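Local coordinates for pesticidal crystal protein Cry2Aa (Bacillus thuringiensis serovar kurstaki, PDB 1I5P), which promotes colloidosmotic lysis of midgut epithelial cells, to which it binds, in both dipteran and lepidopteran larvae, at residues Q155-R160 with L185-D190; N159-F164 with R217-Y222; L172-F177 with I224-T229; F177-N182 with F253-I258; Y247-V252 with E514-Q519. All blocks are in the same frame, centred on the assembly; numbering follows the deposited sequence.

Contact 1. Residues Q155-R160 with L185-D190; sequences QLFLNR and LSFIRD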
# COMPACT_ATOMS: atom_id res chain seq x y z
N GLN A 155 27.12 16.64 2.78
CA GLN A 155 27.14 17.41 4.01
C GLN A 155 25.96 18.38 4.04
O GLN A 155 25.38 18.62 5.09
CB GLN A 155 28.45 18.18 4.13
CG GLN A 155 28.61 18.91 5.45
CD GLN A 155 28.44 17.99 6.64
OE1 GLN A 155 29.13 16.98 6.77
NE2 GLN A 155 27.51 18.34 7.53
N LEU A 156 25.60 18.92 2.87
CA LEU A 156 24.48 19.84 2.80
C LEU A 156 23.17 19.12 3.14
O LEU A 156 22.29 19.69 3.77
CB LEU A 156 24.40 20.47 1.41
CG LEU A 156 25.48 21.53 1.16
CD1 LEU A 156 25.48 21.95 -0.30
CD2 LEU A 156 25.23 22.74 2.07
N PHE A 157 23.06 17.85 2.73
CA PHE A 157 21.87 17.07 3.03
C PHE A 157 21.76 16.87 4.54
O PHE A 157 20.68 16.99 5.12
CB PHE A 157 21.94 15.70 2.34
CG PHE A 157 21.27 15.65 1.00
CD1 PHE A 157 21.93 15.11 -0.11
CD2 PHE A 157 19.96 16.09 0.84
CE1 PHE A 157 21.30 15.01 -1.35
CE2 PHE A 157 19.31 16.00 -0.39
CZ PHE A 157 19.98 15.45 -1.49
N LEU A 158 22.89 16.55 5.16
CA LEU A 158 22.95 16.33 6.60
C LEU A 158 22.61 17.59 7.40
O LEU A 158 22.07 17.50 8.50
CB LEU A 158 24.34 15.84 6.99
CG LEU A 158 24.78 14.50 6.40
CD1 LEU A 158 26.19 14.16 6.88
CD2 LEU A 158 23.80 13.41 6.82
N ASN A 159 22.91 18.76 6.83
CA ASN A 159 22.63 20.02 7.51
C ASN A 159 21.18 20.45 7.37
O ASN A 159 20.65 21.13 8.24
CB ASN A 159 23.51 21.14 6.96
CG ASN A 159 24.97 20.96 7.27
OD1 ASN A 159 25.35 20.07 8.03
ND2 ASN A 159 25.81 21.81 6.69
N ARG A 160 20.55 20.06 6.27
CA ARG A 160 19.17 20.47 6.05
C ARG A 160 18.06 19.55 6.55
O ARG A 160 17.08 20.02 7.11
CB ARG A 160 18.97 20.77 4.56
CG ARG A 160 19.91 21.84 4.02
CD ARG A 160 19.38 22.44 2.74
NE ARG A 160 20.33 23.36 2.11
CZ ARG A 160 20.49 24.64 2.46
NH1 ARG A 160 19.76 25.17 3.42
NH2 ARG A 160 21.38 25.38 1.82
N LEU A 185 18.55 9.91 0.02
CA LEU A 185 18.76 8.49 -0.26
C LEU A 185 18.93 8.24 -1.76
O LEU A 185 19.71 7.37 -2.16
CB LEU A 185 17.61 7.66 0.30
CG LEU A 185 17.56 7.57 1.83
CD1 LEU A 185 16.35 6.76 2.28
CD2 LEU A 185 18.85 6.92 2.34
N SER A 186 18.20 9.00 -2.57
CA SER A 186 18.28 8.87 -4.02
C SER A 186 19.68 9.30 -4.45
O SER A 186 20.29 8.70 -5.35
CB SER A 186 17.24 9.76 -4.70
OG SER A 186 15.92 9.31 -4.43
N PHE A 187 20.17 10.36 -3.80
CA PHE A 187 21.49 10.92 -4.05
C PHE A 187 22.56 9.86 -3.77
O PHE A 187 23.45 9.62 -4.59
CB PHE A 187 21.71 12.14 -3.14
CG PHE A 187 23.15 12.50 -2.92
CD1 PHE A 187 23.90 13.11 -3.92
CD2 PHE A 187 23.77 12.22 -1.70
CE1 PHE A 187 25.24 13.44 -3.73
CE2 PHE A 187 25.12 12.54 -1.49
CZ PHE A 187 25.85 13.15 -2.51
N ILE A 188 22.46 9.24 -2.60
CA ILE A 188 23.40 8.20 -2.21
C ILE A 188 23.39 7.04 -3.21
O ILE A 188 24.44 6.57 -3.63
CB ILE A 188 23.06 7.69 -0.79
CG1 ILE A 188 23.30 8.81 0.22
CG2 ILE A 188 23.89 6.44 -0.46
CD1 ILE A 188 22.75 8.55 1.62
N ARG A 189 22.20 6.60 -3.59
CA ARG A 189 22.07 5.52 -4.55
C ARG A 189 22.70 5.92 -5.88
O ARG A 189 23.32 5.10 -6.55
CB ARG A 189 20.59 5.16 -4.77
CG ARG A 189 20.36 3.89 -5.59
CD ARG A 189 18.87 3.70 -5.86
NE ARG A 189 18.55 2.39 -6.43
CZ ARG A 189 18.19 2.19 -7.69
NH1 ARG A 189 18.11 3.21 -8.53
NH2 ARG A 189 17.88 0.97 -8.11
N ASP A 190 22.54 7.18 -6.27
CA ASP A 190 23.11 7.67 -7.52
C ASP A 190 24.63 7.54 -7.51
O ASP A 190 25.22 7.09 -8.49
CB ASP A 190 22.72 9.13 -7.77
CG ASP A 190 21.30 9.28 -8.31
OD1 ASP A 190 20.65 8.26 -8.60
OD2 ASP A 190 20.84 10.44 -8.45
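In the helical bundle of the toxin's N-terminal domain, Phe157 of helix 145-160 meets Phe187 of helix 170-193, the two successive helices that in three-domain Cry toxins form the hairpin thought to enter the membrane. The join rests on these two residues, Phe157 CA and Phe187 CA 9.4 Å apart. Phe157 approaches with CE1 leading: it lies 3.4 Å from Phe187 CB and 3.5 Å from Phe187 CG, while Phe157 CD1 rests 3.8 Å from Phe187 CD2. The ring centroids are 5.3 Å apart and the planes inclined at 50°, an oblique meeting of the two rings. Phe187 turns CG away from its own backbone N (chi1 159°), which leaves CB and CG beside Phe157 CE1. Neighbours fix both rings further: His184 stacks on Phe157, and Phe127 of helix 107-135 meets Phe187 edge-to-face. On the outer side of helix 145-160, Gln155 NE2 donates to Asn159 OD1 at 2.8 Å, one turn along, from above the carbonyl plane. Charged groups are settled elsewhere, Arg160 on Glu116 and Asn123, and Asp190 on the backbone N of Ile73 and Leu74. Across the interface itself the chemistry is wholly apolar, so cohesion here comes from burial and close ring packing, with no hydrogen bond between 155-160 and 185-190 to add direction.

Contact 2. Residues N159-F164 with R217-Y222; sequences NRLPQF and RDYSNY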
# COMPACT_ATOMS: atom_id res chain seq x y z
N ASN A 159 22.91 18.76 6.83
CA ASN A 159 22.63 20.02 7.51
C ASN A 159 21.18 20.45 7.37
O ASN A 159 20.65 21.13 8.24
CB ASN A 159 23.51 21.14 6.96
CG ASN A 159 24.97 20.96 7.27
OD1 ASN A 159 25.35 20.07 8.03
ND2 ASN A 159 25.81 21.81 6.69
N ARG A 160 20.55 20.06 6.27
CA ARG A 160 19.17 20.47 6.05
C ARG A 160 18.06 19.55 6.55
O ARG A 160 17.08 20.02 7.11
CB ARG A 160 18.97 20.77 4.56
CG ARG A 160 19.91 21.84 4.02
CD ARG A 160 19.38 22.44 2.74
NE ARG A 160 20.33 23.36 2.11
CZ ARG A 160 20.49 24.64 2.46
NH1 ARG A 160 19.76 25.17 3.42
NH2 ARG A 160 21.38 25.38 1.82
N LEU A 161 18.20 18.24 6.34
CA LEU A 161 17.15 17.31 6.77
C LEU A 161 16.63 17.50 8.19
O LEU A 161 15.42 17.50 8.42
CB LEU A 161 17.62 15.86 6.58
CG LEU A 161 17.92 15.30 5.17
CD1 LEU A 161 17.12 14.04 4.96
CD2 LEU A 161 17.60 16.32 4.08
N PRO A 162 17.53 17.68 9.18
CA PRO A 162 17.10 17.86 10.56
C PRO A 162 16.08 18.97 10.74
O PRO A 162 15.26 18.93 11.65
CB PRO A 162 18.41 18.14 11.29
CG PRO A 162 19.37 17.27 10.54
CD PRO A 162 19.01 17.61 9.11
N GLN A 163 16.11 19.96 9.85
CA GLN A 163 15.17 21.07 9.95
C GLN A 163 13.74 20.66 9.64
O GLN A 163 12.82 21.46 9.78
CB GLN A 163 15.61 22.20 9.04
CG GLN A 163 16.94 22.80 9.47
CD GLN A 163 16.94 23.16 10.95
OE1 GLN A 163 16.16 24.00 11.40
NE2 GLN A 163 17.83 22.53 11.71
N PHE A 164 13.55 19.42 9.20
CA PHE A 164 12.20 18.95 8.90
C PHE A 164 11.81 17.95 9.98
O PHE A 164 10.85 17.19 9.82
CB PHE A 164 12.14 18.28 7.52
CG PHE A 164 12.47 19.21 6.39
CD1 PHE A 164 13.73 19.18 5.80
CD2 PHE A 164 11.55 20.15 5.96
CE1 PHE A 164 14.06 20.08 4.79
CE2 PHE A 164 11.87 21.06 4.94
CZ PHE A 164 13.14 21.02 4.36
N ARG A 217 18.08 3.19 7.39
CA ARG A 217 17.71 2.76 8.72
C ARG A 217 17.25 3.95 9.57
O ARG A 217 16.14 3.95 10.10
CB ARG A 217 18.89 2.06 9.39
CG ARG A 217 18.77 1.90 10.90
CD ARG A 217 19.90 2.66 11.58
NE ARG A 217 21.11 1.86 11.70
CZ ARG A 217 22.34 2.36 11.74
NH1 ARG A 217 22.54 3.66 11.65
NH2 ARG A 217 23.37 1.54 11.89
N ASP A 218 18.10 4.96 9.69
CA ASP A 218 17.78 6.15 10.49
C ASP A 218 16.49 6.84 10.05
O ASP A 218 15.62 7.13 10.87
CB ASP A 218 18.92 7.15 10.43
CG ASP A 218 20.21 6.61 11.03
OD1 ASP A 218 20.17 5.53 11.65
OD2 ASP A 218 21.26 7.26 10.87
N TYR A 219 16.38 7.11 8.75
CA TYR A 219 15.21 7.78 8.22
C TYR A 219 13.96 6.91 8.31
O TYR A 219 12.87 7.41 8.61
CB TYR A 219 15.46 8.20 6.78
CG TYR A 219 16.64 9.14 6.61
CD1 TYR A 219 17.20 9.35 5.35
CD2 TYR A 219 17.18 9.83 7.69
CE1 TYR A 219 18.27 10.22 5.18
CE2 TYR A 219 18.26 10.71 7.53
CZ TYR A 219 18.80 10.89 6.27
OH TYR A 219 19.88 11.72 6.08
N SER A 220 14.10 5.62 8.06
CA SER A 220 12.96 4.71 8.12
C SER A 220 12.42 4.64 9.54
O SER A 220 11.23 4.84 9.77
CB SER A 220 13.35 3.30 7.66
OG SER A 220 13.63 3.25 6.27
N ASN A 221 13.31 4.37 10.49
CA ASN A 221 12.89 4.27 11.89
C ASN A 221 12.27 5.58 12.38
O ASN A 221 11.26 5.56 13.08
CB ASN A 221 14.08 3.88 12.78
CG ASN A 221 14.51 2.43 12.58
OD1 ASN A 221 13.76 1.61 12.05
ND2 ASN A 221 15.73 2.11 13.02
N TYR A 222 12.86 6.71 12.00
CA TYR A 222 12.32 8.00 12.42
C TYR A 222 10.88 8.18 11.94
O TYR A 222 10.03 8.64 12.69
CB TYR A 222 13.18 9.15 11.88
CG TYR A 222 12.56 10.51 12.14
CD1 TYR A 222 12.58 11.08 13.42
CD2 TYR A 222 11.90 11.20 11.13
CE1 TYR A 222 11.96 12.31 13.67
CE2 TYR A 222 11.28 12.42 11.37
CZ TYR A 222 11.31 12.97 12.64
OH TYR A 222 10.67 14.18 12.85
O HOH W 1 9.32 15.02 10.79
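Leu161 and Tyr219 mark the nearest backbone approach, CA to CA 9.8 Å, where the chain leaves helix 145-160 through a 3-10 turn at 161-163 and faces helix 202-232. The turn is closed by Gln163 N to Arg160 O and Phe164 N to Leu161 O, each bond spanning three residues. Leu161 reaches across with CD1, which sits 3.8 Å from both CZ and OH of Tyr219; the two side chains cross at about a right angle. Tyr219 sets CG opposite its carbonyl carbon (chi1 -60°), bringing the phenol end round to the leucine methyl, while its hydroxyl is hydrogen-bonded to His184 ND1. This is ordinary interior packing of the alpha-helical bundle of the N-terminal domain, with helix 170-193 filling in beside it: Phe177 meets the rings of Tyr219 and Tyr222 edge-to-face. A water makes the polar bridge, accepting from Tyr222 OH at 2.6 Å in the plane of that ring and donating to Phe164 O at 2.8 Å. Further out on helix 202-232, Arg217 NH1 donates a nearly straight hydrogen bond, part of a salt bridge, to Asp218 OD1 (3.0 Å, 172°), from the syn side but tilted out of the carboxylate plane.

Contact 3. Residues L172-F177 with I224-T229; sequences LLLPLF and INTYQT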
# COMPACT_ATOMS: atom_id res chain seq x y z
N LEU A 172 3.66 16.81 11.73
CA LEU A 172 3.25 17.79 10.75
C LEU A 172 4.26 17.95 9.62
O LEU A 172 3.89 18.17 8.47
CB LEU A 172 3.02 19.15 11.43
CG LEU A 172 2.56 20.30 10.53
CD1 LEU A 172 1.46 19.81 9.59
CD2 LEU A 172 2.07 21.46 11.39
N LEU A 173 5.53 17.81 9.95
CA LEU A 173 6.61 17.94 8.99
C LEU A 173 7.02 16.61 8.35
O LEU A 173 7.81 16.58 7.42
CB LEU A 173 7.83 18.56 9.66
CG LEU A 173 7.67 19.99 10.19
CD1 LEU A 173 8.85 20.36 11.08
CD2 LEU A 173 7.57 20.95 9.01
N LEU A 174 6.46 15.51 8.86
CA LEU A 174 6.83 14.19 8.34
C LEU A 174 6.75 14.06 6.81
O LEU A 174 7.66 13.51 6.19
CB LEU A 174 5.99 13.11 9.02
CG LEU A 174 6.58 11.69 8.98
CD1 LEU A 174 7.99 11.68 9.58
CD2 LEU A 174 5.68 10.73 9.74
N PRO A 175 5.67 14.57 6.18
CA PRO A 175 5.58 14.47 4.72
C PRO A 175 6.77 15.17 4.07
O PRO A 175 7.39 14.63 3.16
CB PRO A 175 4.24 15.14 4.40
CG PRO A 175 3.43 14.79 5.60
CD PRO A 175 4.41 15.09 6.73
N LEU A 176 7.09 16.36 4.55
CA LEU A 176 8.22 17.11 3.99
C LEU A 176 9.53 16.36 4.24
O LEU A 176 10.37 16.25 3.35
CB LEU A 176 8.31 18.50 4.62
CG LEU A 176 7.23 19.54 4.26
CD1 LEU A 176 7.67 20.91 4.77
CD2 LEU A 176 7.02 19.59 2.75
N PHE A 177 9.70 15.84 5.46
CA PHE A 177 10.92 15.11 5.77
C PHE A 177 11.06 13.90 4.85
O PHE A 177 12.15 13.58 4.39
CB PHE A 177 10.94 14.66 7.23
CG PHE A 177 12.09 13.75 7.55
CD1 PHE A 177 13.38 14.26 7.72
CD2 PHE A 177 11.91 12.37 7.58
CE1 PHE A 177 14.46 13.41 7.91
CE2 PHE A 177 12.99 11.51 7.77
CZ PHE A 177 14.27 12.03 7.93
N ILE A 224 8.71 5.76 11.00
CA ILE A 224 7.87 4.77 11.66
C ILE A 224 7.56 5.18 13.09
O ILE A 224 6.40 5.16 13.51
CB ILE A 224 8.56 3.40 11.65
CG1 ILE A 224 8.70 2.92 10.20
CG2 ILE A 224 7.75 2.39 12.48
CD1 ILE A 224 9.62 1.73 10.03
N ASN A 225 8.59 5.56 13.84
CA ASN A 225 8.39 5.98 15.22
C ASN A 225 7.49 7.21 15.34
O ASN A 225 6.61 7.26 16.20
CB ASN A 225 9.74 6.24 15.90
CG ASN A 225 10.59 4.99 16.03
OD1 ASN A 225 10.08 3.87 15.99
ND2 ASN A 225 11.89 5.17 16.22
N THR A 226 7.70 8.20 14.49
CA THR A 226 6.89 9.42 14.54
C THR A 226 5.41 9.09 14.32
O THR A 226 4.54 9.57 15.04
CB THR A 226 7.35 10.44 13.48
OG1 THR A 226 8.71 10.81 13.72
CG2 THR A 226 6.48 11.70 13.53
N TYR A 227 5.14 8.27 13.31
CA TYR A 227 3.78 7.90 13.00
C TYR A 227 3.14 7.04 14.09
O TYR A 227 2.00 7.27 14.48
CB TYR A 227 3.73 7.15 11.67
CG TYR A 227 2.36 6.62 11.32
CD1 TYR A 227 1.38 7.46 10.79
CD2 TYR A 227 2.04 5.28 11.51
CE1 TYR A 227 0.12 6.97 10.45
CE2 TYR A 227 0.79 4.78 11.18
CZ TYR A 227 -0.16 5.63 10.65
OH TYR A 227 -1.40 5.12 10.31
N GLN A 228 3.88 6.05 14.57
CA GLN A 228 3.35 5.16 15.62
C GLN A 228 2.98 5.91 16.88
O GLN A 228 1.96 5.62 17.50
CB GLN A 228 4.35 4.05 15.97
CG GLN A 228 4.34 2.89 14.99
CD GLN A 228 5.01 1.64 15.55
OE1 GLN A 228 6.22 1.60 15.77
NE2 GLN A 228 4.21 0.60 15.78
N THR A 229 3.81 6.87 17.28
CA THR A 229 3.52 7.66 18.47
C THR A 229 2.19 8.40 18.31
O THR A 229 1.36 8.42 19.21
CB THR A 229 4.64 8.68 18.75
OG1 THR A 229 5.86 7.99 19.06
CG2 THR A 229 4.27 9.60 19.91
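Apolar packing between Leu174 and Thr226 makes this contact, the CA atoms of the pair lying 7.8 Å apart. The side chains reach toward each other tip to tip: Leu174 CD2 lies 4.0 Å from Thr226 CG2, and Leu174 CD1 is 4.1 Å from Thr226 CB. With CG swung opposite the backbone N (chi1 -158°), Leu174 presents its forked end to helix 202-232, and CD2 also comes within 4.4 Å of Tyr227 N, a packing approach to the backbone. The same leucine touches Tyr222 and Cys223, and also Val252 of helix 238-259. It thus sits among three helices of the N-terminal bundle, on helix 170-193, the central helix in toxins of this family. Pro175, whose N carries no hydrogen, follows directly; the helix is kinked here, the N atoms of 175 and 176 making no bond to the preceding turn. The side-chain hydrogen bonds here run within helix 202-232. Thr226 OG1 is bonded back to Tyr222 O, which leaves the methyl to face Leu174. At the exposed end of the segment, Thr229 OG1 donates to Asn225 O at 3.0 Å, and Thr229 N reaches the same oxygen from the opposite face of its plane, also at 3.0 Å.

Contact 4. Residues F177-N182 with F253-I258; sequences FAQAAN and FEYVSI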
# COMPACT_ATOMS: atom_id res chain seq x y z
N PHE A 177 9.70 15.84 5.46
CA PHE A 177 10.92 15.11 5.77
C PHE A 177 11.06 13.90 4.85
O PHE A 177 12.15 13.58 4.39
CB PHE A 177 10.94 14.66 7.23
CG PHE A 177 12.09 13.75 7.55
CD1 PHE A 177 13.38 14.26 7.72
CD2 PHE A 177 11.91 12.37 7.58
CE1 PHE A 177 14.46 13.41 7.91
CE2 PHE A 177 12.99 11.51 7.77
CZ PHE A 177 14.27 12.03 7.93
N ALA A 178 9.94 13.23 4.59
CA ALA A 178 9.96 12.05 3.73
C ALA A 178 10.45 12.44 2.34
O ALA A 178 11.27 11.75 1.75
CB ALA A 178 8.57 11.45 3.63
N GLN A 179 9.94 13.56 1.82
CA GLN A 179 10.37 14.02 0.50
C GLN A 179 11.88 14.33 0.53
O GLN A 179 12.59 13.98 -0.41
CB GLN A 179 9.60 15.28 0.09
CG GLN A 179 8.14 15.05 -0.30
CD GLN A 179 7.97 14.06 -1.44
OE1 GLN A 179 8.87 13.88 -2.26
NE2 GLN A 179 6.81 13.41 -1.49
N ALA A 180 12.34 14.96 1.60
CA ALA A 180 13.76 15.30 1.72
C ALA A 180 14.61 14.04 1.87
O ALA A 180 15.71 13.95 1.34
CB ALA A 180 13.99 16.23 2.91
N ALA A 181 14.08 13.06 2.61
CA ALA A 181 14.79 11.81 2.79
C ALA A 181 14.88 11.14 1.42
O ALA A 181 15.89 10.50 1.11
CB ALA A 181 14.04 10.91 3.78
N ASN A 182 13.84 11.29 0.61
CA ASN A 182 13.83 10.72 -0.74
C ASN A 182 15.02 11.27 -1.52
O ASN A 182 15.72 10.54 -2.21
CB ASN A 182 12.55 11.10 -1.49
CG ASN A 182 11.40 10.17 -1.21
OD1 ASN A 182 11.59 9.07 -0.70
ND2 ASN A 182 10.19 10.59 -1.57
N PHE A 253 4.89 6.60 4.05
CA PHE A 253 5.30 5.20 3.98
C PHE A 253 5.48 4.52 2.64
O PHE A 253 6.11 3.46 2.58
CB PHE A 253 4.42 4.39 4.94
CG PHE A 253 4.55 4.86 6.35
CD1 PHE A 253 3.58 5.67 6.92
CD2 PHE A 253 5.72 4.62 7.07
CE1 PHE A 253 3.77 6.25 8.18
CE2 PHE A 253 5.93 5.19 8.31
CZ PHE A 253 4.95 6.00 8.87
N GLU A 254 4.94 5.11 1.58
CA GLU A 254 5.15 4.54 0.26
C GLU A 254 6.65 4.69 0.03
O GLU A 254 7.30 3.84 -0.57
CB GLU A 254 4.39 5.33 -0.80
CG GLU A 254 3.06 4.71 -1.15
CD GLU A 254 3.21 3.34 -1.79
OE1 GLU A 254 2.50 2.41 -1.36
OE2 GLU A 254 4.04 3.20 -2.72
N TYR A 255 7.19 5.79 0.54
CA TYR A 255 8.62 6.08 0.41
C TYR A 255 9.44 5.19 1.33
O TYR A 255 10.45 4.63 0.91
CB TYR A 255 8.88 7.55 0.71
CG TYR A 255 8.07 8.48 -0.15
CD1 TYR A 255 7.17 9.39 0.41
CD2 TYR A 255 8.17 8.42 -1.54
CE1 TYR A 255 6.40 10.23 -0.41
CE2 TYR A 255 7.40 9.25 -2.36
CZ TYR A 255 6.52 10.15 -1.79
OH TYR A 255 5.78 10.96 -2.61
N VAL A 256 9.02 5.07 2.58
CA VAL A 256 9.76 4.23 3.50
C VAL A 256 9.88 2.82 2.92
O VAL A 256 10.93 2.19 3.03
CB VAL A 256 9.06 4.15 4.87
CG1 VAL A 256 9.86 3.24 5.79
CG2 VAL A 256 8.95 5.55 5.47
N SER A 257 8.81 2.35 2.29
CA SER A 257 8.78 1.01 1.68
C SER A 257 9.69 0.87 0.46
O SER A 257 10.12 -0.23 0.13
CB SER A 257 7.36 0.64 1.28
OG SER A 257 6.56 0.40 2.43
N ILE A 258 9.97 1.98 -0.23
CA ILE A 258 10.83 1.88 -1.39
C ILE A 258 12.30 2.07 -1.02
O ILE A 258 13.18 1.54 -1.70
CB ILE A 258 10.43 2.89 -2.50
CG1 ILE A 258 11.03 2.46 -3.83
CG2 ILE A 258 10.90 4.29 -2.13
CD1 ILE A 258 10.47 1.15 -4.37
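Tyr255 reaches from helix 238-259 to helix 170-193 and meets three side chains along its length. Its CB lies 3.4 Å from Asn182 OD1. At the ring, Asn182 ND2 sits over one face, 3.0 Å from Tyr255 CD2 and displaced toward the rim; amide and ring planes are 77° apart, the amide standing steeply over the ring with ND2 toward it. Tyr255 CD1 touches Ala178 CB at 4.1 Å. Farther out, Tyr255 CE1 is 3.4 Å from Gln179 NE2, and at the tip that NE2 donates a weak, bent hydrogen bond to Tyr255 OH (2.9 Å, 142°). Gln179 gets there by folding its chain at CB-CG. Tyr255 OH has a second, weak hydrogen bond with Val54 O. Asn182 OD1 accepts from Trp259 NE1, which probably holds the amide in its rotation. The two helix segments run in the same direction at 28°, their axes 9.8 Å apart at closest, while helix 53-65 packs Val57 and Leu61 against both Asn182 and Tyr255, and helix 202-232 lies against Val256 and Ala181.

Contact 5. Residues Y247-V252 with E514-Q519; sequences YMFLNV and EKFGNQ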
# COMPACT_ATOMS: atom_id res chain seq x y z
N TYR A 247 -3.44 9.13 4.49
CA TYR A 247 -2.69 10.35 4.30
C TYR A 247 -1.20 10.12 4.53
O TYR A 247 -0.37 10.49 3.70
CB TYR A 247 -3.19 11.45 5.24
CG TYR A 247 -2.67 12.82 4.88
CD1 TYR A 247 -3.42 13.70 4.09
CD2 TYR A 247 -1.38 13.21 5.24
CE1 TYR A 247 -2.90 14.93 3.69
CE2 TYR A 247 -0.85 14.43 4.84
CZ TYR A 247 -1.61 15.28 4.06
OH TYR A 247 -1.07 16.48 3.63
N MET A 248 -0.86 9.49 5.65
CA MET A 248 0.55 9.22 5.98
C MET A 248 1.18 8.14 5.10
O MET A 248 2.37 8.19 4.80
CB MET A 248 0.68 8.84 7.45
CG MET A 248 0.42 10.00 8.42
SD MET A 248 1.56 11.39 8.17
CE MET A 248 0.57 12.79 8.75
N PHE A 249 0.39 7.16 4.68
CA PHE A 249 0.95 6.11 3.83
C PHE A 249 1.29 6.66 2.44
O PHE A 249 2.29 6.28 1.84
CB PHE A 249 -0.01 4.93 3.73
CG PHE A 249 0.32 3.82 4.70
CD1 PHE A 249 0.16 4.00 6.07
CD2 PHE A 249 0.86 2.62 4.23
CE1 PHE A 249 0.53 3.00 6.97
CE2 PHE A 249 1.23 1.61 5.13
CZ PHE A 249 1.06 1.80 6.50
N LEU A 250 0.47 7.58 1.94
CA LEU A 250 0.72 8.17 0.63
C LEU A 250 1.82 9.23 0.67
O LEU A 250 2.61 9.36 -0.27
CB LEU A 250 -0.56 8.80 0.08
CG LEU A 250 -1.61 7.83 -0.47
CD1 LEU A 250 -2.87 8.59 -0.84
CD2 LEU A 250 -1.04 7.11 -1.69
N ASN A 251 1.88 9.97 1.77
CA ASN A 251 2.85 11.04 1.96
C ASN A 251 4.17 10.59 2.56
O ASN A 251 5.19 11.26 2.40
CB ASN A 251 2.28 12.12 2.89
CG ASN A 251 1.50 13.17 2.15
OD1 ASN A 251 2.08 14.09 1.58
ND2 ASN A 251 0.17 13.04 2.15
N VAL A 252 4.15 9.46 3.26
CA VAL A 252 5.35 8.99 3.93
C VAL A 252 5.78 7.54 3.75
O VAL A 252 6.90 7.27 3.35
CB VAL A 252 5.24 9.27 5.45
CG1 VAL A 252 6.49 8.76 6.17
CG2 VAL A 252 5.03 10.76 5.70
N GLU A 514 0.71 -5.84 10.53
CA GLU A 514 0.93 -4.51 9.97
C GLU A 514 2.40 -4.12 9.82
O GLU A 514 3.22 -4.39 10.71
CB GLU A 514 0.19 -3.49 10.84
CG GLU A 514 0.60 -2.05 10.64
CD GLU A 514 -0.32 -1.07 11.34
OE1 GLU A 514 -0.40 -1.11 12.59
OE2 GLU A 514 -0.96 -0.25 10.64
N LYS A 515 2.74 -3.51 8.68
CA LYS A 515 4.10 -3.03 8.41
C LYS A 515 4.03 -1.64 7.78
O LYS A 515 3.06 -1.32 7.11
CB LYS A 515 4.83 -3.99 7.47
CG LYS A 515 5.14 -5.34 8.10
CD LYS A 515 6.04 -5.17 9.31
CE LYS A 515 6.16 -6.47 10.10
NZ LYS A 515 4.84 -6.89 10.65
N PHE A 516 5.05 -0.83 7.99
CA PHE A 516 5.06 0.52 7.45
C PHE A 516 6.03 0.73 6.29
O PHE A 516 5.82 1.61 5.46
CB PHE A 516 5.35 1.54 8.56
CG PHE A 516 4.44 1.39 9.76
CD1 PHE A 516 4.89 0.75 10.91
CD2 PHE A 516 3.13 1.85 9.71
CE1 PHE A 516 4.04 0.57 12.00
CE2 PHE A 516 2.27 1.67 10.80
CZ PHE A 516 2.73 1.03 11.95
N GLY A 517 7.08 -0.08 6.24
CA GLY A 517 8.05 0.06 5.16
C GLY A 517 8.34 -1.28 4.50
O GLY A 517 9.48 -1.56 4.15
N ASN A 518 7.30 -2.09 4.32
CA ASN A 518 7.45 -3.43 3.74
C ASN A 518 6.59 -3.68 2.50
O ASN A 518 6.37 -4.83 2.11
CB ASN A 518 7.11 -4.46 4.82
CG ASN A 518 7.37 -5.89 4.37
OD1 ASN A 518 8.50 -6.24 4.01
ND2 ASN A 518 6.33 -6.72 4.39
N GLN A 519 6.11 -2.61 1.87
CA GLN A 519 5.25 -2.73 0.68
C GLN A 519 4.05 -3.62 0.99
O GLN A 519 3.63 -4.43 0.17
CB GLN A 519 6.03 -3.30 -0.50
CG GLN A 519 7.21 -2.45 -0.97
CD GLN A 519 6.80 -1.14 -1.62
OE1 GLN A 519 7.65 -0.35 -2.05
NE2 GLN A 519 5.49 -0.90 -1.72
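Phe249 of helix 238-259 points the far end of its ring at Lys515 and Phe516, in the loop between strands 510-513 and 522-525. Phe249 CZ lies 3.8 Å from Phe516 CD2, the two side chains crossing at about a right angle. Lys515 O comes to the edge of the Phe249 ring, near its plane, 3.8 Å from Phe249 CZ. Phe249 takes an unusual chi1 of -97°, which brings the ring end round to the loop. In the next shell, Asp582 receives Phe516 N on one carboxylate oxygen and Gly517 N on the other, setting the loop backbone, while Lys515 NZ bonds Ser522 OG and the backbone Glu514 O. Phe516 is backed by Ile224 and Gln228 of helix 202-232. On the other side of the contact, the helix opens into a pi turn at 249-252, and Asn251 ND2 donates to Tyr247 O at 3.0 Å while lying over a face of the Tyr247 ring. The loop belongs to the C-terminal lectin-like domain, so a helix of the bundle meets another domain here. Ring against ring is apolar, and the carbonyl at the ring edge faces weakly positive C-H groups, probably a mildly favourable electrostatic addition to the packing.

Contacts 1 to 4 all lie inside the N-terminal helical bundle, whereas contact 5 joins that bundle to the C-terminal domain. Helix 170-193 supplies a segment to contacts 1, 3 and 4, and Phe177, shared by contacts 3 and 4, also packs on contact 2. Contacts 2, 3 and 4 lie with centres about 10 Å from one another. Contact 1 is the farthest from contact 5, centres about 22 Å apart. Tyr227 ties contact 3 to both later ones: Tyr227 CB is 3.3 Å from Phe253 CZ of contact 4, and Tyr227 CE2 is 3.5 Å from Phe516 CE2 of contact 5. Contacts 4 and 5 occupy successive turns of helix 238-259.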